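Local atomic coordinates of 5-ketofructose reductase (Gluconobacter sp., PDB entry 7COK), a protein that probably catalyses the reversible, NADP(H)-dependent reduction of 5-ketofructose to fructose, as a member of a novel class in the shikimate dehydrogenase family. Residues A[87-92]-A[104-109]; A[130-135]-A[151-156]. All blocks are in the same frame, centred on the assembly; numbering follows the deposited sequence.

Interaction 1: residues A[87-92]-A[104-109]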
loop_
_atom_site.group_PDB
_atom_site.type_symbol
_atom_site.label_atom_id
_atom_site.label_comp_id
_atom_site.label_asym_id
_atom_site.label_seq_id
_atom_site.Cartn_x
_atom_site.Cartn_y
_atom_site.Cartn_z
ATOM N N ARG A 87 2.793 -18.994 19.732
ATOM C CA ARG A 87 3.437 -18.995 21.057
ATOM C C ARG A 87 4.429 -20.146 21.183
ATOM O O ARG A 87 5.562 -19.949 21.609
ATOM C CB ARG A 87 2.403 -19.049 22.196
ATOM C CG ARG A 87 3.033 -18.880 23.580
ATOM C CD ARG A 87 2.041 -19.056 24.718
ATOM N NE ARG A 87 2.371 -20.263 25.485
ATOM C CZ ARG A 87 1.934 -21.492 25.223
ATOM N NH1 ARG A 87 1.120 -21.730 24.199
ATOM N NH2 ARG A 87 2.320 -22.497 25.996
ATOM N N LEU A 88 4.002 -21.342 20.798
ATOM C CA LEU A 88 4.875 -22.498 20.906
ATOM C C LEU A 88 6.038 -22.461 19.920
ATOM O O LEU A 88 7.168 -22.802 20.268
ATOM C CB LEU A 88 4.088 -23.789 20.705
ATOM C CG LEU A 88 3.140 -24.314 21.796
ATOM C CD1 LEU A 88 3.589 -23.963 23.206
ATOM C CD2 LEU A 88 1.718 -23.897 21.561
ATOM N N ILE A 89 5.746 -22.078 18.671
ATOM C CA ILE A 89 6.784 -21.957 17.643
ATOM C C ILE A 89 7.778 -20.851 17.997
ATOM O O ILE A 89 8.980 -20.990 17.778
ATOM C CB ILE A 89 6.165 -21.745 16.250
ATOM C CG1 ILE A 89 5.369 -22.981 15.839
ATOM C CG2 ILE A 89 7.253 -21.494 15.203
ATOM C CD1 ILE A 89 4.398 -22.749 14.701
ATOM N N GLY A 90 7.279 -19.751 18.549
ATOM C CA GLY A 90 8.136 -18.633 18.918
ATOM C C GLY A 90 8.396 -17.705 17.759
ATOM O O GLY A 90 9.394 -16.981 17.727
ATOM N N ALA A 91 7.464 -17.707 16.809
ATOM C CA ALA A 91 7.585 -16.861 15.642
ATOM C C ALA A 91 6.194 -16.591 15.073
ATOM O O ALA A 91 5.291 -17.416 15.230
ATOM C CB ALA A 91 8.490 -17.516 14.606
ATOM N N VAL A 92 6.058 -15.446 14.402
ATOM C CA VAL A 92 4.818 -14.987 13.790
ATOM C C VAL A 92 5.098 -14.545 12.345
ATOM O O VAL A 92 6.055 -13.806 12.063
ATOM C CB VAL A 92 4.243 -13.797 14.605
ATOM C CG1 VAL A 92 3.241 -12.995 13.775
ATOM C CG2 VAL A 92 3.564 -14.283 15.867
ATOM N N GLY A 104 -0.919 -11.749 16.511
ATOM C CA GLY A 104 0.057 -12.562 15.765
ATOM C C GLY A 104 -0.300 -14.037 15.635
ATOM O O GLY A 104 -0.649 -14.698 16.617
ATOM N N HIS A 105 -0.187 -14.539 14.412
ATOM C CA HIS A 105 -0.440 -15.951 14.090
ATOM C C HIS A 105 0.763 -16.513 13.378
ATOM O O HIS A 105 1.544 -15.789 12.768
ATOM C CB HIS A 105 -1.634 -16.079 13.122
ATOM C CG HIS A 105 -2.918 -15.520 13.650
ATOM N ND1 HIS A 105 -3.895 -16.314 14.208
ATOM C CD2 HIS A 105 -3.387 -14.249 13.688
ATOM C CE1 HIS A 105 -4.914 -15.554 14.576
ATOM N NE2 HIS A 105 -4.636 -14.298 14.272
ATOM N N ASN A 106 0.917 -17.838 13.466
ATOM C CA ASN A 106 1.887 -18.521 12.658
ATOM C C ASN A 106 1.168 -19.486 11.751
ATOM O O ASN A 106 0.420 -20.308 12.219
ATOM C CB ASN A 106 2.912 -19.246 13.527
ATOM C CG ASN A 106 4.065 -19.783 12.713
ATOM O OD1 ASN A 106 3.889 -20.623 11.818
ATOM N ND2 ASN A 106 5.248 -19.281 12.980
ATOM N N THR A 107 1.361 -19.327 10.453
ATOM C CA THR A 107 0.679 -20.206 9.487
ATOM C C THR A 107 1.650 -21.036 8.649
ATOM O O THR A 107 1.237 -21.693 7.688
ATOM C CB THR A 107 -0.240 -19.417 8.551
ATOM O OG1 THR A 107 0.581 -18.600 7.715
ATOM C CG2 THR A 107 -1.284 -18.590 9.353
ATOM N N ASP A 108 2.930 -21.026 9.019
ATOM C CA ASP A 108 3.965 -21.746 8.267
ATOM C C ASP A 108 3.798 -23.263 8.292
ATOM O O ASP A 108 4.345 -23.962 7.437
ATOM C CB ASP A 108 5.370 -21.387 8.761
ATOM C CG ASP A 108 5.823 -20.018 8.295
ATOM O OD1 ASP A 108 5.240 -19.481 7.334
ATOM O OD2 ASP A 108 6.792 -19.479 8.868
ATOM N N GLY A 109 3.044 -23.774 9.260
ATOM C CA GLY A 109 2.702 -25.185 9.268
ATOM C C GLY A 109 1.259 -25.426 8.869
ATOM O O GLY A 109 0.881 -26.574 8.648
#
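The carboxamide of Asn106 bridges two pieces of backbone: its ND2 donates to the carbonyl O of Ala91 at 2.9 Å, while its OD1 accepts from the backbone N of Asp108 in its own segment. The first bond is nearly straight, 171° at the hydrogen, and Ala91 O lies almost in the amide plane of Asn106. On the acceptor side the approach is different, for ND2 sits well above the carbonyl plane of Ala91. The second bond, 3.0 Å from Asp108 N to Asn106 OD1, closes an Asx turn, so both ends of the amide are engaged and its rotation is fixed. CG stands anti to the backbone N (chi1 -171°), which carries the amide across to the 87-92 side. There Ile89 crosses it at about a right angle, its CD1 3.6 Å from Asn106 CG, giving the buried amide an apolar neighbour. An alanine in place of Asn106 would probably leave Ala91 O without this donor, undo the Asx turn and open a gap beside Ile89 CD1. Farther along, Val92 spreads its two methyls over the strand end: CG1 lies 3.4 Å from His105 O, and CG2 comes 3.9 Å from Gly104 CA. Gly104, with no side chain, leaves room for CG2 to come this close. The contact thus joins the end of helix 84-89, where Gly90 leaves the helix with positive phi, to the exit of strand 101-105. Helix 134-145 covers Ile89 and Asn106 through Ala138, and Asp108 forms a salt bridge with Lys72.

Interaction 2: residues A[130-135]-A[151-156]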
loop_
_atom_site.group_PDB
_atom_site.type_symbol
_atom_site.label_atom_id
_atom_site.label_comp_id
_atom_site.label_asym_id
_atom_site.label_seq_id
_atom_site.Cartn_x
_atom_site.Cartn_y
_atom_site.Cartn_z
ATOM N N LEU A 130 11.590 -34.752 7.372
ATOM C CA LEU A 130 12.979 -34.611 6.934
ATOM C C LEU A 130 13.392 -33.160 7.021
ATOM O O LEU A 130 12.887 -32.320 6.271
ATOM C CB LEU A 130 13.200 -35.122 5.497
ATOM C CG LEU A 130 12.580 -36.468 5.184
ATOM C CD1 LEU A 130 12.518 -36.660 3.675
ATOM C CD2 LEU A 130 13.292 -37.612 5.912
ATOM N N GLY A 131 14.382 -32.891 7.869
ATOM C CA GLY A 131 14.919 -31.539 8.066
ATOM C C GLY A 131 14.424 -30.913 9.353
ATOM O O GLY A 131 13.361 -31.290 9.852
ATOM N N ALA A 132 15.195 -29.964 9.888
ATOM C CA ALA A 132 14.896 -29.310 11.166
ATOM C C ALA A 132 14.792 -27.760 11.157
ATOM O O ALA A 132 14.929 -27.116 12.211
ATOM C CB ALA A 132 15.906 -29.770 12.217
ATOM N N GLY A 133 14.586 -27.165 9.983
ATOM C CA GLY A 133 14.436 -25.706 9.853
ATOM C C GLY A 133 13.181 -25.063 10.441
ATOM O O GLY A 133 12.467 -25.654 11.285
ATOM N N GLY A 134 12.934 -23.820 10.025
ATOM C CA GLY A 134 11.752 -23.071 10.477
ATOM C C GLY A 134 10.467 -23.765 10.070
ATOM O O GLY A 134 9.519 -23.891 10.888
ATOM N N ALA A 135 10.443 -24.236 8.824
ATOM C CA ALA A 135 9.302 -24.985 8.265
ATOM C C ALA A 135 9.025 -26.254 9.070
ATOM O O ALA A 135 7.898 -26.515 9.481
ATOM C CB ALA A 135 9.556 -25.305 6.799
ATOM N N ILE A 151 5.972 -37.969 16.194
ATOM C CA ILE A 151 6.658 -37.159 15.192
ATOM C C ILE A 151 8.146 -37.395 15.320
ATOM O O ILE A 151 8.730 -37.148 16.379
ATOM C CB ILE A 151 6.321 -35.648 15.296
ATOM C CG1 ILE A 151 4.814 -35.414 15.142
ATOM C CG2 ILE A 151 7.057 -34.852 14.205
ATOM C CD1 ILE A 151 4.317 -34.077 15.666
ATOM N N THR A 152 8.740 -37.840 14.225
ATOM C CA THR A 152 10.181 -38.120 14.150
ATOM C C THR A 152 10.774 -37.026 13.277
ATOM O O THR A 152 10.289 -36.808 12.159
ATOM C CB THR A 152 10.495 -39.514 13.546
ATOM O OG1 THR A 152 9.925 -40.545 14.357
ATOM C CG2 THR A 152 12.021 -39.753 13.481
ATOM N N ILE A 153 11.789 -36.326 13.788
ATOM C CA ILE A 153 12.457 -35.264 13.045
ATOM C C ILE A 153 13.853 -35.770 12.703
ATOM O O ILE A 153 14.566 -36.240 13.586
ATOM C CB ILE A 153 12.512 -33.925 13.825
ATOM C CG1 ILE A 153 11.098 -33.494 14.247
ATOM C CG2 ILE A 153 13.110 -32.840 12.952
ATOM C CD1 ILE A 153 10.668 -33.970 15.621
ATOM N N VAL A 154 14.187 -35.742 11.420
ATOM C CA VAL A 154 15.408 -36.351 10.873
ATOM C C VAL A 154 16.277 -35.222 10.335
ATOM O O VAL A 154 15.840 -34.376 9.546
ATOM C CB VAL A 154 15.096 -37.423 9.768
ATOM C CG1 VAL A 154 16.345 -38.176 9.333
ATOM C CG2 VAL A 154 14.099 -38.447 10.268
ATOM N N ASN A 155 17.506 -35.142 10.840
ATOM C CA ASN A 155 18.400 -34.062 10.450
ATOM C C ASN A 155 19.848 -34.512 10.571
ATOM O O ASN A 155 20.178 -35.288 11.459
ATOM C CB ASN A 155 18.164 -32.845 11.362
ATOM C CG ASN A 155 18.600 -31.534 10.724
ATOM O OD1 ASN A 155 18.192 -31.190 9.616
ATOM N ND2 ASN A 155 19.440 -30.782 11.441
ATOM N N ARG A 156 20.709 -34.030 9.671
ATOM C CA ARG A 156 22.133 -34.375 9.757
ATOM C C ARG A 156 22.684 -33.890 11.086
ATOM O O ARG A 156 23.390 -34.637 11.746
ATOM C CB ARG A 156 22.915 -33.823 8.572
ATOM C CG ARG A 156 22.566 -34.467 7.252
ATOM C CD ARG A 156 23.633 -34.190 6.198
ATOM N NE ARG A 156 24.880 -34.920 6.452
ATOM C CZ ARG A 156 25.107 -36.199 6.132
ATOM N NH1 ARG A 156 24.175 -36.941 5.531
ATOM N NH2 ARG A 156 26.270 -36.747 6.418
#
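Leu130 and Val154 pair as neighbours in a parallel sheet, their CA atoms 4.9 Å apart, and Gly131 N donates to Val154 O at 2.7 Å, nearly along the C=O axis. Just past this bond the first chain turns out of the sheet. Gly131 has positive phi (103°), a conformation that a residue without CB adopts easily. The side chains divide between the two faces of the sheet. On one, Leu130 and Val154 lie together, CD2 of the leucine approaching CB of the valine at 4.3 Å in a light apolar contact. On the other, Ile153 places CG2, anti to its backbone N (chi1 to CG1 -55°), 3.5 Å from Gly131 O; that carbonyl oxygen is buried here with no polar partner in the model. Ala132 extends the same surface, its CB 4.2 Å from Ile153 CG2. The methyl of Ala132 also meets the amide of Asn155, with CB 3.5 Å from CG, and Asn155 OD1 lies 3.6 Å from Gly131 CA. The other end of that amide, ND2, donates to the carbonyl O of Asp157 just beyond the strand. This is the opening turn of a Rossmann-type beta-alpha-beta unit, and Gly131 and Gly133, the latter at the N-cap of the helix, are consistent with the glycine-rich turn that in Rossmann-type relatives binds the dinucleotide, though this structure holds no ligand. Trp181 touches the face of Leu130 and Val154; Ile153 and Asn155 rest on helix 158-171, while strand 126-130 lies between strands 150-155 and 193-196.

Followed from the N terminus, the chain first closes interaction 1, in which 87-92 and 104-109 come together around the hairpin of strands 94-98 and 101-105. Helix 110-117 and strand 126-130 then lead into interaction 2, whose loop is spanned by helix 134-145 before strand 150-155 returns beside 126-130. The two loops lie in series, neither nested nor crossed. Their centres are about 17 Å apart and their nearest atoms about 5 Å apart, without touching. Interaction 1 ties helix 84-89 to strand 101-105 of the mixed sheet, next to its outermost strand 81-82; interaction 2 belongs to the parallel Rossmann-type sheet. Helix 134-145 relates them: it starts within interaction 2 and packs on interaction 1.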